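Local coordinates for protein probable adenylyl-sulfate kinase (Aeropyrum pernix, PDB 2YVU) that probably phosphorylates adenosine 5'-phosphosulfate with ATP, making the activated sulfate 3'-phosphoadenylyl sulfate during sulfur assimilation, at residues A[75-78]-A[79-83]. Sequence-based numbering, arbitrary orientation.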
loop_
_atom_site.group_PDB
_atom_site.type_symbol
_atom_site.label_atom_id
_atom_site.label_comp_id
_atom_site.label_asym_id
_atom_site.label_seq_id
_atom_site.Cartn_x
_atom_site.Cartn_y
_atom_site.Cartn_z
ATOM N N ALA A 75 3.044 -6.918 2.029
ATOM C CA ALA A 75 2.399 -8.035 1.345
ATOM C C ALA A 75 0.986 -7.642 0.868
ATOM O O ALA A 75 0.527 -8.027 -0.198
ATOM C CB ALA A 75 2.311 -9.219 2.298
ATOM N N TRP A 76 0.289 -6.866 1.666
ATOM C CA TRP A 76 -1.046 -6.481 1.251
ATOM C C TRP A 76 -1.053 -5.467 0.129
ATOM O O TRP A 76 -1.867 -5.573 -0.793
ATOM C CB TRP A 76 -1.820 -5.971 2.441
ATOM C CG TRP A 76 -2.526 -7.109 3.100
ATOM C CD1 TRP A 76 -2.128 -7.809 4.203
ATOM C CD2 TRP A 76 -3.741 -7.713 2.652
ATOM N NE1 TRP A 76 -3.026 -8.810 4.471
ATOM C CE2 TRP A 76 -4.028 -8.772 3.535
ATOM C CE3 TRP A 76 -4.615 -7.457 1.585
ATOM C CZ2 TRP A 76 -5.163 -9.582 3.388
ATOM C CZ3 TRP A 76 -5.747 -8.262 1.438
ATOM C CH2 TRP A 76 -6.008 -9.311 2.339
ATOM N N ILE A 77 -0.135 -4.501 0.205
ATOM C CA ILE A 77 -0.013 -3.464 -0.812
ATOM C C ILE A 77 0.372 -4.156 -2.117
ATOM O O ILE A 77 -0.146 -3.836 -3.180
ATOM C CB ILE A 77 1.076 -2.447 -0.435
ATOM C CG1 ILE A 77 0.672 -1.714 0.854
ATOM C CG2 ILE A 77 1.341 -1.502 -1.595
ATOM C CD1 ILE A 77 1.760 -0.764 1.441
ATOM N N ALA A 78 1.279 -5.114 -2.021
ATOM C CA ALA A 78 1.710 -5.868 -3.201
ATOM C C ALA A 78 0.545 -6.678 -3.779
ATOM O O ALA A 78 0.377 -6.766 -4.975
ATOM C CB ALA A 78 2.851 -6.815 -2.828
ATOM N N ARG A 79 -0.255 -7.275 -2.909
ATOM C CA ARG A 79 -1.383 -8.078 -3.354
ATOM C C ARG A 79 -2.426 -7.202 -4.077
ATOM O O ARG A 79 -2.937 -7.563 -5.146
ATOM C CB ARG A 79 -1.977 -8.799 -2.136
ATOM C CG ARG A 79 -3.356 -9.411 -2.331
ATOM C CD ARG A 79 -3.729 -10.262 -1.108
ATOM N NE ARG A 79 -5.119 -10.720 -1.111
ATOM C CZ ARG A 79 -5.629 -11.578 -0.224
ATOM N NH1 ARG A 79 -4.871 -12.087 0.740
ATOM N NH2 ARG A 79 -6.907 -11.919 -0.288
ATOM N N LEU A 80 -2.727 -6.040 -3.499
ATOM C CA LEU A 80 -3.681 -5.131 -4.109
ATOM C C LEU A 80 -3.192 -4.667 -5.478
ATOM O O LEU A 80 -3.953 -4.625 -6.432
ATOM C CB LEU A 80 -3.897 -3.911 -3.220
ATOM C CG LEU A 80 -5.156 -3.843 -2.353
ATOM C CD1 LEU A 80 -5.488 -5.181 -1.770
ATOM C CD2 LEU A 80 -4.916 -2.803 -1.250
ATOM N N LEU A 81 -1.928 -4.298 -5.579
ATOM C CA LEU A 81 -1.429 -3.831 -6.869
ATOM C C LEU A 81 -1.458 -4.970 -7.890
ATOM O O LEU A 81 -1.920 -4.807 -9.030
ATOM C CB LEU A 81 0.003 -3.294 -6.723
ATOM C CG LEU A 81 0.183 -1.917 -6.044
ATOM C CD1 LEU A 81 1.645 -1.715 -5.624
ATOM C CD2 LEU A 81 -0.243 -0.808 -6.998
ATOM N N ALA A 82 -0.985 -6.133 -7.468
ATOM C CA ALA A 82 -0.910 -7.270 -8.371
ATOM C C ALA A 82 -2.266 -7.760 -8.862
ATOM O O ALA A 82 -2.391 -8.160 -10.020
ATOM C CB ALA A 82 -0.124 -8.411 -7.709
ATOM N N ARG A 83 -3.280 -7.745 -8.003
ATOM C CA ARG A 83 -4.590 -8.185 -8.459
ATOM C C ARG A 83 -5.163 -7.167 -9.434
ATOM O O ARG A 83 -6.204 -7.415 -10.048
ATOM C CB ARG A 83 -5.562 -8.428 -7.286
ATOM C CG ARG A 83 -6.129 -7.209 -6.569
ATOM C CD ARG A 83 -6.812 -7.714 -5.308
ATOM N NE ARG A 83 -7.598 -6.716 -4.580
ATOM C CZ ARG A 83 -8.076 -6.931 -3.356
ATOM N NH1 ARG A 83 -7.827 -8.095 -2.757
ATOM N NH2 ARG A 83 -8.815 -6.015 -2.740
#
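From Ala75 to Ala82 the chain is regular alpha-helix, the later turns of helix 64-82, with i to i+4 bonds from Arg79 N to Ala75 O, Leu80 N to Trp76 O (2.9 Å), Leu81 N to Ile77 O and Ala82 N to Ala78 O. Three residues apart, Trp76 and Arg79 run alongside each other and point the same way. The arginine's CG lies anti to its backbone N (chi1 166°) and its chain stays extended through NE, which brings the guanidinium past the outer rim of the six-membered ring, at CH2 and CZ3. The planes are only 18° apart, so the guanidinium lies almost flat beside the indole. Trp76 CH2 sits over the middle of the guanidinium, 3.4 Å from Arg79 CZ, while Arg79 CD makes a CH-pi contact over the indole, 4.2 Å from the centroid of its six-membered ring and displaced toward the rim. Leu80 uses another part of the ring: its CD1 comes to the edge, 4.1 Å from Trp76 CE3. One residue further round the helix, Ile77 CG2 meets Leu81 CD1, one turn apart, at 4.0 Å, branched aliphatic chains on the face where both pack on their own counterparts in the second subunit. Ala75 and Ala78, with only a methyl each, suit the inner face, where Ala75 touches helix 97-109 and Ala78 touches Val88 of strand 87-91. Arg79 is buried, but its charge is met by salt bridges from NE to Glu110 and NH2 to Glu109; Glu110 also pairs with Arg83, whose NE reaches Glu45 of the second subunit. The indole meets the guanidinium's face and leaves NE and NH2 to the glutamates, with NH1 making a weak hydrogen bond to Ile106 O, so the carboxylates probably fix its rotation and balance its charge.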